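Tyrosinase (Aspergillus oryzae, PDB 6JU8) probably oxidises L-tyrosine and L-dopa to L-dopaquinone with molecular oxygen at a dinuclear copper centre, in the manner of the tyrosinase family. Local coordinates at residues A[26-31]-A[171-176]; A[41-46]-A[141-147]; A[101-105]-A[394-400]; A[296-301]-A[382-387]. The protein carries 1 engineered substitution. All blocks are in the same frame, centred on the assembly; numbering follows the deposited sequence.

Contact 1 (A[26-31]-A[171-176])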
# COMPACT_ATOMS: atom_id res chain seq x y z
N ILE A 26 17.06 -7.22 11.33
CA ILE A 26 15.82 -6.62 11.81
C ILE A 26 14.66 -7.61 11.86
O ILE A 26 13.75 -7.41 12.67
CB ILE A 26 15.45 -5.39 10.95
CG1 ILE A 26 14.36 -4.59 11.67
CG2 ILE A 26 15.08 -5.80 9.53
CD1 ILE A 26 14.03 -3.25 11.09
N ASP A 27 14.65 -8.64 11.02
CA ASP A 27 13.58 -9.64 11.13
C ASP A 27 13.82 -10.49 12.37
O ASP A 27 12.88 -10.78 13.13
CB ASP A 27 13.49 -10.49 9.88
CG ASP A 27 12.65 -9.87 8.79
OD1 ASP A 27 12.09 -8.76 8.94
OD2 ASP A 27 12.56 -10.52 7.72
N ASP A 28 15.07 -10.92 12.61
CA ASP A 28 15.36 -11.67 13.82
C ASP A 28 14.97 -10.85 15.04
O ASP A 28 14.37 -11.35 16.00
CB ASP A 28 16.85 -12.05 13.94
CG ASP A 28 17.34 -13.04 12.92
OD1 ASP A 28 16.51 -13.66 12.22
OD2 ASP A 28 18.59 -13.17 12.80
N TRP A 29 15.36 -9.58 15.02
CA TRP A 29 15.10 -8.70 16.16
C TRP A 29 13.61 -8.51 16.38
O TRP A 29 13.14 -8.58 17.52
CB TRP A 29 15.78 -7.37 15.88
CG TRP A 29 15.57 -6.29 16.88
CD1 TRP A 29 16.19 -6.10 18.08
CD2 TRP A 29 14.66 -5.19 16.72
NE1 TRP A 29 15.70 -4.96 18.69
CE2 TRP A 29 14.76 -4.38 17.88
CE3 TRP A 29 13.76 -4.84 15.72
CZ2 TRP A 29 13.98 -3.24 18.04
CZ3 TRP A 29 12.99 -3.71 15.86
CH2 TRP A 29 13.12 -2.92 17.03
N TYR A 30 12.84 -8.30 15.31
CA TYR A 30 11.40 -8.12 15.46
C TYR A 30 10.79 -9.38 16.06
O TYR A 30 9.95 -9.29 16.96
CB TYR A 30 10.75 -7.76 14.10
CG TYR A 30 9.25 -7.57 14.31
CD1 TYR A 30 8.78 -6.44 14.97
CD2 TYR A 30 8.32 -8.52 13.90
CE1 TYR A 30 7.44 -6.21 15.19
CE2 TYR A 30 6.97 -8.31 14.14
CZ TYR A 30 6.54 -7.17 14.78
OH TYR A 30 5.20 -6.95 15.04
N LEU A 31 11.22 -10.56 15.60
CA LEU A 31 10.64 -11.78 16.16
C LEU A 31 11.09 -11.97 17.60
O LEU A 31 10.29 -12.43 18.42
CB LEU A 31 11.02 -12.99 15.29
CG LEU A 31 10.49 -12.90 13.85
CD1 LEU A 31 11.01 -14.04 12.99
CD2 LEU A 31 8.96 -12.86 13.80
N PRO A 171 11.86 -6.10 5.18
CA PRO A 171 11.63 -6.46 6.60
C PRO A 171 10.14 -6.53 6.95
O PRO A 171 9.33 -5.69 6.52
CB PRO A 171 12.22 -5.26 7.36
CG PRO A 171 13.28 -4.75 6.44
CD PRO A 171 12.71 -4.91 5.03
N ILE A 172 9.83 -7.49 7.81
CA ILE A 172 8.48 -7.58 8.37
C ILE A 172 7.99 -6.21 8.81
O ILE A 172 6.91 -5.73 8.44
CB ILE A 172 8.43 -8.56 9.55
CG1 ILE A 172 8.81 -10.00 9.17
CG2 ILE A 172 7.06 -8.54 10.19
CD1 ILE A 172 9.22 -10.87 10.35
N LEU A 173 8.82 -5.58 9.65
CA LEU A 173 8.33 -4.37 10.33
C LEU A 173 8.13 -3.25 9.33
O LEU A 173 7.27 -2.38 9.51
CB LEU A 173 9.33 -4.03 11.45
CG LEU A 173 9.00 -2.82 12.31
CD1 LEU A 173 7.65 -2.99 12.99
CD2 LEU A 173 10.08 -2.63 13.38
N VAL A 174 8.93 -3.22 8.25
CA VAL A 174 8.77 -2.15 7.25
C VAL A 174 7.43 -2.23 6.55
O VAL A 174 6.92 -1.22 6.04
CB VAL A 174 9.97 -2.23 6.29
CG1 VAL A 174 9.71 -1.64 4.93
CG2 VAL A 174 11.21 -1.57 6.91
N THR A 175 6.83 -3.42 6.51
CA THR A 175 5.59 -3.62 5.75
C THR A 175 4.35 -3.45 6.61
O THR A 175 3.26 -3.64 6.08
CB THR A 175 5.55 -5.00 5.05
OG1 THR A 175 5.49 -6.07 6.01
CG2 THR A 175 6.79 -5.18 4.18
N MET A 176 4.50 -3.07 7.87
CA MET A 176 3.36 -2.93 8.79
C MET A 176 2.98 -1.47 8.99
O MET A 176 3.77 -0.65 9.48
CB MET A 176 3.77 -3.50 10.17
CG MET A 176 3.89 -5.00 10.20
SD MET A 176 4.76 -5.60 11.65
CE MET A 176 3.85 -4.77 12.95
O HOH W 1 11.38 -6.80 10.65
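A buried seam joins the first helix of the chain, at Asp27 and Tyr30, to Pro171 and Ile172, which lead into a short 3-10 turn at 173-175. Asp27 accepts the one direct hydrogen bond between the segments. Ile172 N donates to Asp27 OD1 at 2.8 Å, on the syn side of the carboxylate and a little out of its plane. The same oxygen takes a proton from a water, 2.7 Å from Asp27 OD1. That water accepts from Leu173 N, so one carboxylate oxygen serves two successive backbone N-H groups, one directly and one through water.

The 3-10 turn 173-175 leads toward strand 178-182. Thr175 OG1 and Thr175 N both donate to Ile172 O from the same face of its plane, which closes the turn on itself.

Tyr30 carries the apolar half. Its CG lies anti to the backbone N (chi1 -179°), and the ring extends across the turn. Ile172 CG2 meets Tyr30 CD2 at 3.9 Å. Leu173 CD1 lies 3.9 Å from Tyr30 CE1, on the other side of the ring's long axis. Met176 comes from the opposite direction in a Met-aromatic contact, with SD 4.6 Å from the centroid of the Tyr30 ring and oblique to it. Ile26 CG2 packs on Pro171 CB at 3.6 Å. Leu173 CD2 touches the edge of the Trp29 indole, near its plane, at CZ3. The Tyr30 hydroxyl is hydrogen-bonded to Asp249 of the second subunit, and Ile172 also packs on Val250 of that subunit.

Contact 2 (A[41-46]-A[141-147])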
# COMPACT_ATOMS: atom_id res chain seq x y z
N ILE A 41 10.65 -3.97 24.88
CA ILE A 41 11.18 -2.66 25.28
C ILE A 41 11.98 -2.04 24.14
O ILE A 41 11.75 -0.87 23.83
CB ILE A 41 12.03 -2.72 26.56
CG1 ILE A 41 11.21 -3.09 27.79
CG2 ILE A 41 12.75 -1.39 26.77
CD1 ILE A 41 12.03 -3.37 29.03
N GLN A 42 12.91 -2.78 23.50
CA GLN A 42 13.68 -2.14 22.42
C GLN A 42 12.78 -1.70 21.28
O GLN A 42 12.98 -0.63 20.68
CB GLN A 42 14.78 -3.06 21.89
CG GLN A 42 15.97 -3.18 22.84
CD GLN A 42 17.07 -4.04 22.26
OE1 GLN A 42 17.18 -4.18 21.05
NE2 GLN A 42 17.97 -4.52 23.10
N LEU A 43 11.78 -2.51 20.92
CA LEU A 43 10.85 -2.11 19.86
C LEU A 43 10.11 -0.83 20.23
O LEU A 43 9.94 0.10 19.42
CB LEU A 43 9.85 -3.22 19.57
CG LEU A 43 8.74 -2.90 18.56
CD1 LEU A 43 9.34 -2.62 17.18
CD2 LEU A 43 7.77 -4.07 18.45
N THR A 44 9.66 -0.75 21.49
CA THR A 44 9.00 0.47 21.94
C THR A 44 9.94 1.67 21.89
O THR A 44 9.59 2.75 21.41
CB THR A 44 8.48 0.26 23.37
OG1 THR A 44 7.49 -0.78 23.37
CG2 THR A 44 7.78 1.51 23.92
N LEU A 45 11.17 1.50 22.38
CA LEU A 45 12.15 2.59 22.36
C LEU A 45 12.39 3.08 20.94
O LEU A 45 12.48 4.28 20.65
CB LEU A 45 13.45 2.08 22.98
CG LEU A 45 13.48 1.96 24.51
CD1 LEU A 45 14.79 1.30 24.95
CD2 LEU A 45 13.22 3.31 25.17
N PHE A 46 12.55 2.13 20.00
CA PHE A 46 12.90 2.50 18.64
C PHE A 46 11.71 3.23 18.00
O PHE A 46 11.85 4.30 17.41
CB PHE A 46 13.33 1.28 17.84
CG PHE A 46 13.91 1.47 16.47
CD1 PHE A 46 14.23 2.70 15.93
CD2 PHE A 46 14.14 0.33 15.67
CE1 PHE A 46 14.76 2.85 14.64
CE2 PHE A 46 14.70 0.47 14.41
CZ PHE A 46 15.02 1.71 13.89
N GLU A 141 18.19 -1.66 28.24
CA GLU A 141 17.79 -2.02 26.87
C GLU A 141 18.21 -0.96 25.87
O GLU A 141 18.68 -1.30 24.77
CB GLU A 141 16.29 -2.26 26.81
CG GLU A 141 15.84 -3.48 27.60
CD GLU A 141 16.02 -4.80 26.92
OE1 GLU A 141 16.30 -4.88 25.70
OE2 GLU A 141 15.86 -5.83 27.61
N ALA A 142 18.09 0.33 26.18
CA ALA A 142 18.60 1.34 25.27
C ALA A 142 20.09 1.22 25.01
O ALA A 142 20.59 1.48 23.91
CB ALA A 142 18.34 2.74 25.84
N LYS A 143 20.85 0.89 26.05
CA LYS A 143 22.30 0.78 25.94
C LYS A 143 22.72 -0.45 25.15
O LYS A 143 23.81 -0.50 24.58
CB LYS A 143 22.92 0.75 27.34
CG LYS A 143 22.85 2.12 28.02
CD LYS A 143 23.37 2.01 29.46
CE LYS A 143 23.16 3.34 30.18
NZ LYS A 143 23.68 3.26 31.57
N GLN A 144 21.84 -1.45 25.10
CA GLN A 144 22.14 -2.65 24.32
C GLN A 144 21.68 -2.47 22.88
O GLN A 144 22.20 -3.10 21.96
CB GLN A 144 21.45 -3.87 24.92
CG GLN A 144 22.29 -4.71 25.87
CD GLN A 144 23.62 -5.14 25.27
OE1 GLN A 144 23.72 -5.85 24.26
NE2 GLN A 144 24.68 -4.71 25.92
N TRP A 145 20.67 -1.65 22.64
CA TRP A 145 20.11 -1.46 21.31
C TRP A 145 21.12 -0.90 20.32
O TRP A 145 21.87 0.01 20.66
CB TRP A 145 18.91 -0.51 21.35
CG TRP A 145 18.32 -0.26 20.00
CD1 TRP A 145 17.35 -1.02 19.39
CD2 TRP A 145 18.64 0.81 19.12
NE1 TRP A 145 17.07 -0.45 18.16
CE2 TRP A 145 17.84 0.66 17.97
CE3 TRP A 145 19.54 1.90 19.19
CZ2 TRP A 145 17.91 1.56 16.91
CZ3 TRP A 145 19.61 2.79 18.14
CH2 TRP A 145 18.79 2.60 17.00
N ARG A 146 21.08 -1.43 19.10
CA ARG A 146 21.85 -0.84 18.01
C ARG A 146 20.94 -0.84 16.78
O ARG A 146 19.93 -1.58 16.75
CB ARG A 146 23.14 -1.62 17.74
CG ARG A 146 24.16 -1.51 18.88
CD ARG A 146 24.66 -0.08 18.98
NE ARG A 146 25.74 0.16 19.95
CZ ARG A 146 25.58 0.33 21.26
NH1 ARG A 146 24.36 0.26 21.79
NH2 ARG A 146 26.63 0.56 22.03
N LEU A 147 21.27 -0.05 15.78
CA LEU A 147 20.37 0.02 14.63
C LEU A 147 20.34 -1.33 13.93
O LEU A 147 21.37 -1.83 13.49
CB LEU A 147 20.88 1.09 13.64
CG LEU A 147 19.98 1.30 12.41
CD1 LEU A 147 18.67 1.98 12.80
CD2 LEU A 147 20.71 2.09 11.33
O HOH W 2 19.42 -4.49 19.24
O HOH W 3 13.72 -5.45 24.30
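Glu141 begins the contact by lying against Ile41 and Gln42. Its CB is 3.6 Å from Ile41 CG2. The chain then bends at chi2 (-81°), which brings the carboxylate to the Gln42 amide. Gln42 NE2 donates to Glu141 OE1 at 3.1 Å. The bond is bent, 138° at the hydrogen, and the oxygen lies out of the amide plane. A water bonded to Glu141 OE1 accepts from Gln42 N, so this oxygen reaches both the side chain and the backbone of Gln42.

Ala142 CB meets Leu45 CD1 at 3.9 Å. Trp145, the first residue to leave helical geometry, turns its indole toward helix 41-55. Its CD1 edge faces Gln42 OE1 at 3.6 Å, with the amide almost perpendicular to the ring. Gln42 OE1 also accepts from Trp29 NE1. Further along the indole, Trp145 CZ2 sits over the centre of the Phe46 ring in an edge-to-face pair, the planes at 58°. Trp145 NE1 is buried here with no hydrogen-bond partner. Leu147 CD1 ends the run at 3.8 Å from Phe46 CZ. The side chain of Leu147 lies about 7 Å from that of the copper ligand His376.

The contact joins helix 41-55 to the C-terminal end of helix 135-144 and the loop beyond it. Helix 103-129 packs against Trp145 through Ile118 and Met122, and against Leu147 through Val111.

Contact 3 (A[101-105]-A[394-400])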
# COMPACT_ATOMS: atom_id res chain seq x y z
N TYR A 101 35.52 5.93 -3.95
CA TYR A 101 35.98 4.87 -3.06
C TYR A 101 35.65 5.11 -1.60
O TYR A 101 35.75 4.20 -0.77
CB TYR A 101 37.49 4.65 -3.25
CG TYR A 101 37.80 4.51 -4.73
CD1 TYR A 101 37.36 3.39 -5.42
CD2 TYR A 101 38.49 5.50 -5.42
CE1 TYR A 101 37.63 3.25 -6.77
CE2 TYR A 101 38.76 5.36 -6.77
CZ TYR A 101 38.31 4.24 -7.44
OH TYR A 101 38.54 4.05 -8.78
N THR A 102 35.28 6.34 -1.25
CA THR A 102 34.78 6.66 0.08
C THR A 102 33.28 6.40 0.22
O THR A 102 32.71 6.69 1.26
CB THR A 102 35.12 8.13 0.40
OG1 THR A 102 34.74 8.90 -0.75
CG2 THR A 102 36.61 8.35 0.67
N PHE A 103 32.64 5.83 -0.79
CA PHE A 103 31.21 5.48 -0.64
C PHE A 103 30.99 4.67 0.62
O PHE A 103 30.08 5.00 1.41
CB PHE A 103 30.74 4.75 -1.91
CG PHE A 103 29.50 3.92 -1.72
CD1 PHE A 103 28.25 4.54 -1.68
CD2 PHE A 103 29.58 2.53 -1.53
CE1 PHE A 103 27.09 3.82 -1.47
CE2 PHE A 103 28.42 1.81 -1.29
CZ PHE A 103 27.19 2.45 -1.22
N PRO A 104 31.71 3.60 0.93
CA PRO A 104 31.37 2.85 2.16
C PRO A 104 31.66 3.62 3.42
O PRO A 104 30.95 3.44 4.43
CB PRO A 104 32.27 1.60 2.07
CG PRO A 104 32.59 1.48 0.60
CD PRO A 104 32.75 2.92 0.12
N THR A 105 32.73 4.44 3.43
CA THR A 105 33.10 5.07 4.70
C THR A 105 32.25 6.29 4.99
O THR A 105 31.85 6.54 6.14
CB THR A 105 34.60 5.40 4.73
OG1 THR A 105 34.89 6.07 3.50
CG2 THR A 105 35.41 4.10 4.81
N TRP A 394 42.66 -1.57 1.90
CA TRP A 394 42.05 -0.37 2.46
C TRP A 394 42.71 0.87 1.85
O TRP A 394 43.80 1.28 2.25
CB TRP A 394 42.24 -0.31 3.97
CG TRP A 394 41.55 0.84 4.65
CD1 TRP A 394 42.11 2.01 5.08
CD2 TRP A 394 40.16 0.92 4.99
NE1 TRP A 394 41.16 2.81 5.66
CE2 TRP A 394 39.95 2.17 5.62
CE3 TRP A 394 39.06 0.07 4.82
CZ2 TRP A 394 38.69 2.59 6.09
CZ3 TRP A 394 37.81 0.46 5.27
CH2 TRP A 394 37.66 1.71 5.89
N PHE A 395 42.06 1.44 0.84
CA PHE A 395 42.50 2.68 0.23
C PHE A 395 43.97 2.64 -0.18
O PHE A 395 44.62 3.70 -0.14
CB PHE A 395 42.22 3.89 1.15
CG PHE A 395 40.75 4.15 1.34
CD1 PHE A 395 40.02 3.55 2.37
CD2 PHE A 395 40.05 4.99 0.48
CE1 PHE A 395 38.66 3.76 2.55
CE2 PHE A 395 38.70 5.23 0.65
CZ PHE A 395 37.98 4.61 1.68
N ASN A 396 44.47 1.50 -0.63
CA ASN A 396 45.91 1.38 -0.87
C ASN A 396 46.21 0.81 -2.24
O ASN A 396 47.38 0.62 -2.57
CB ASN A 396 46.60 0.57 0.24
CG ASN A 396 46.08 -0.85 0.34
OD1 ASN A 396 44.91 -1.11 0.08
ND2 ASN A 396 46.94 -1.79 0.73
N ASP A 397 45.21 0.60 -3.10
CA ASP A 397 45.52 0.37 -4.52
C ASP A 397 45.75 1.70 -5.21
O ASP A 397 45.50 2.77 -4.66
CB ASP A 397 44.38 -0.40 -5.19
CG ASP A 397 43.09 0.38 -5.06
OD1 ASP A 397 42.39 0.23 -4.03
OD2 ASP A 397 42.80 1.20 -5.97
N ASP A 398 46.27 1.63 -6.44
CA ASP A 398 46.68 2.84 -7.14
C ASP A 398 45.54 3.81 -7.40
O ASP A 398 45.72 5.03 -7.50
CB ASP A 398 47.37 2.47 -8.45
CG ASP A 398 48.69 1.77 -8.22
OD1 ASP A 398 49.34 1.97 -7.17
OD2 ASP A 398 49.07 0.97 -9.10
N LYS A 399 44.31 3.29 -7.50
CA LYS A 399 43.18 4.16 -7.81
C LYS A 399 42.58 4.78 -6.56
O LYS A 399 42.30 5.99 -6.50
CB LYS A 399 42.11 3.38 -8.56
CG LYS A 399 42.54 2.96 -9.95
CD LYS A 399 41.35 2.52 -10.78
CE LYS A 399 41.83 1.58 -11.87
NZ LYS A 399 40.81 1.44 -12.93
N SER A 400 42.40 3.99 -5.51
CA SER A 400 41.64 4.50 -4.35
C SER A 400 42.52 5.26 -3.38
O SER A 400 42.00 5.94 -2.48
CB SER A 400 40.91 3.32 -3.71
OG SER A 400 41.79 2.51 -2.95
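Tyr101 and Ser400 bring the two backbones closest, 5.8 Å between their CA atoms, where the start of helix 103-129 meets an irregular loop; no hydrogen bond crosses between the segments.

Ser400 CB lies over one face of the Tyr101 phenol in a CH-pi contact, 3.9 Å from the ring centroid and offset toward the rim. At the far end of the ring, Lys399 CB meets Tyr101 OH at 3.6 Å. The lysine chain then runs extended, and Lys399 NZ bonds to Tyr306 O. The end of the Phe395 ring reaches the other segment. Phe395 CZ is 3.3 Å from Tyr101 O, which accepts from Trp298 NE1. Phe395 CE2 is 3.8 Å from Thr102 CG2. Thr105 CG2 approaches Trp394 CH2 at 3.5 Å. With chi1 at 49°, Thr105 OG1 lies between the backbone N and the carbonyl carbon and bonds to Ser426; the methyl is left anti to the carbonyl carbon, facing the indole.

Asp397 shapes the loop from within. Its OD2 accepts from Lys399 N and Ser400 N on the same face of the carboxylate, as an Asx turn and a wider Asx motif. Ser400 OG donates to Asp397 OD1 at 2.6 Å. This grip helps to hold Ser400 against the tyrosine ring.

The carboxylate's several donors, including Gly299 N, probably stabilise its negative charge. Between the segments, van der Waals and CH-pi packing of rings and methyls joins the loop to the copper-binding region that holds His98 and His107.

Contact 4 (A[296-301]-A[382-387])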
# COMPACT_ATOMS: atom_id res chain seq x y z
N LEU A 296 40.69 -9.34 -4.70
CA LEU A 296 40.18 -8.01 -4.99
C LEU A 296 40.77 -6.94 -4.08
O LEU A 296 41.12 -7.18 -2.91
CB LEU A 296 38.66 -8.00 -4.80
CG LEU A 296 37.88 -9.02 -5.63
CD1 LEU A 296 36.38 -8.73 -5.51
CD2 LEU A 296 38.33 -9.03 -7.07
N ASN A 297 40.90 -5.72 -4.60
CA ASN A 297 41.42 -4.63 -3.80
C ASN A 297 40.26 -3.74 -3.34
O ASN A 297 39.09 -3.92 -3.73
CB ASN A 297 42.52 -3.87 -4.54
CG ASN A 297 42.07 -3.16 -5.80
OD1 ASN A 297 40.99 -2.60 -5.86
ND2 ASN A 297 42.93 -3.11 -6.83
N TRP A 298 40.57 -2.79 -2.46
CA TRP A 298 39.58 -1.89 -1.90
C TRP A 298 38.86 -1.10 -3.00
O TRP A 298 37.63 -0.93 -2.97
CB TRP A 298 40.20 -0.89 -0.89
CG TRP A 298 39.15 0.09 -0.42
CD1 TRP A 298 38.99 1.38 -0.86
CD2 TRP A 298 38.11 -0.14 0.53
NE1 TRP A 298 37.92 1.96 -0.23
CE2 TRP A 298 37.37 1.04 0.63
CE3 TRP A 298 37.75 -1.26 1.31
CZ2 TRP A 298 36.27 1.17 1.49
CZ3 TRP A 298 36.65 -1.13 2.16
CH2 TRP A 298 35.93 0.06 2.24
N GLY A 299 39.62 -0.59 -3.97
CA GLY A 299 39.03 0.23 -5.03
C GLY A 299 37.95 -0.56 -5.76
O GLY A 299 36.84 -0.06 -6.05
N GLU A 300 38.27 -1.81 -6.13
CA GLU A 300 37.37 -2.64 -6.91
C GLU A 300 36.15 -3.05 -6.10
O GLU A 300 35.06 -3.22 -6.67
CB GLU A 300 38.06 -3.93 -7.37
CG GLU A 300 39.30 -3.77 -8.20
CD GLU A 300 39.92 -5.15 -8.44
OE1 GLU A 300 39.88 -5.59 -9.59
OE2 GLU A 300 40.45 -5.76 -7.50
N PHE A 301 36.33 -3.30 -4.80
CA PHE A 301 35.23 -3.72 -3.93
C PHE A 301 34.26 -2.57 -3.70
O PHE A 301 33.05 -2.75 -3.71
CB PHE A 301 35.81 -4.18 -2.58
CG PHE A 301 34.78 -4.29 -1.49
CD1 PHE A 301 33.93 -5.39 -1.44
CD2 PHE A 301 34.65 -3.28 -0.55
CE1 PHE A 301 32.92 -5.47 -0.49
CE2 PHE A 301 33.68 -3.38 0.43
CZ PHE A 301 32.82 -4.47 0.46
N LEU A 382 28.17 -5.58 5.24
CA LEU A 382 28.89 -6.23 4.14
C LEU A 382 30.31 -5.68 4.03
O LEU A 382 31.25 -6.43 3.79
CB LEU A 382 28.15 -6.02 2.83
CG LEU A 382 26.80 -6.77 2.71
CD1 LEU A 382 26.12 -6.37 1.41
CD2 LEU A 382 27.00 -8.28 2.80
N THR A 383 30.46 -4.38 4.24
CA THR A 383 31.80 -3.78 4.26
C THR A 383 32.61 -4.41 5.39
O THR A 383 33.80 -4.75 5.18
CB THR A 383 31.72 -2.26 4.40
OG1 THR A 383 30.99 -1.73 3.29
CG2 THR A 383 33.12 -1.66 4.33
N ALA A 384 32.05 -4.50 6.59
CA ALA A 384 32.79 -5.07 7.73
C ALA A 384 33.14 -6.51 7.47
O ALA A 384 34.25 -6.97 7.80
CB ALA A 384 31.92 -4.93 8.99
N ILE A 385 32.22 -7.30 6.90
CA ILE A 385 32.55 -8.70 6.53
C ILE A 385 33.73 -8.75 5.57
O ILE A 385 34.70 -9.50 5.75
CB ILE A 385 31.34 -9.40 5.89
CG1 ILE A 385 30.18 -9.54 6.88
CG2 ILE A 385 31.76 -10.76 5.32
CD1 ILE A 385 28.86 -9.92 6.24
N TRP A 386 33.64 -7.93 4.51
CA TRP A 386 34.68 -7.99 3.48
C TRP A 386 36.00 -7.54 4.09
O TRP A 386 37.04 -8.14 3.80
CB TRP A 386 34.27 -7.12 2.28
CG TRP A 386 35.21 -7.26 1.12
CD1 TRP A 386 35.05 -8.18 0.11
CD2 TRP A 386 36.41 -6.54 0.83
NE1 TRP A 386 36.08 -8.05 -0.79
CE2 TRP A 386 36.93 -7.05 -0.37
CE3 TRP A 386 37.09 -5.49 1.47
CZ2 TRP A 386 38.11 -6.58 -0.98
CZ3 TRP A 386 38.26 -5.02 0.86
CH2 TRP A 386 38.76 -5.55 -0.33
N GLN A 387 35.99 -6.51 4.94
CA GLN A 387 37.24 -6.09 5.59
C GLN A 387 37.83 -7.24 6.41
O GLN A 387 39.04 -7.45 6.40
CB GLN A 387 37.01 -4.91 6.51
CG GLN A 387 36.71 -3.57 5.83
CD GLN A 387 36.50 -2.53 6.92
OE1 GLN A 387 35.36 -2.15 7.22
NE2 GLN A 387 37.58 -2.09 7.56
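Phe301 and Trp386 lie face on face at the centre of the contact. Their rings form an offset stack: the phenyl and the five-membered ring of the indole have centroids 3.8 Å apart and planes 13° from parallel. The nearest atoms, Phe301 CE1 and Trp386 CG, are 3.3 Å apart. Phe301 CB continues the stack, sitting over the six-membered ring of Trp386 at 3.8 Å from its centroid in a CH-pi contact. Both residues set CG anti to the backbone N (chi1 165° for Phe301), so the side chains reach out from their helices and run antiparallel alongside one another.

Trp298 meets the rim of the pair. Its CE3 edge is 3.8 Å from Trp386 CZ3, and its CH2 lies 3.9 Å from Thr383 CG2. Leu296 O approaches the edge of the Trp386 indole at CZ2, 3.6 Å away.

The short helix 298-302 is held at its start by a capping box. Asn297 OD1 accepts from Glu300 N at 2.8 Å, nearly straight on. In return Asn297 N donates to Glu300 OE2, on the anti lone pair. This fixes the first turn, which carries Trp298 and Phe301.

Farther out, Leu290 of helix 283-292 and Leu328 of helix 328-340 pack on Phe301. Trp298 NE1 bonds to Tyr101 O. Helix 371-389 also supplies the copper ligand His376, and the side chain of Thr383 lies about 11 Å from a bound copper ion.

In the fold
From the N terminus, helix 26-34 opens the loop that contact 1 closes at 171-176. Contact 2 is nested inside it and ties helix 41-55 to the end of helix 135-144. The two contacts touch where Trp29 meets Gln42 and Phe46. Contact 3 starts at 101-105, within both of these loops, and closes far later at 394-400, so it crosses contacts 1 and 2. Contact 4 nests inside the loop of contact 3 and follows contacts 1 and 2 in series. Contacts 3 and 4 touch, their centres 9 Å apart, and join helices 103-129, 298-302 and 371-389. Contacts 1 and 3 lie on opposite sides of the chain's centre.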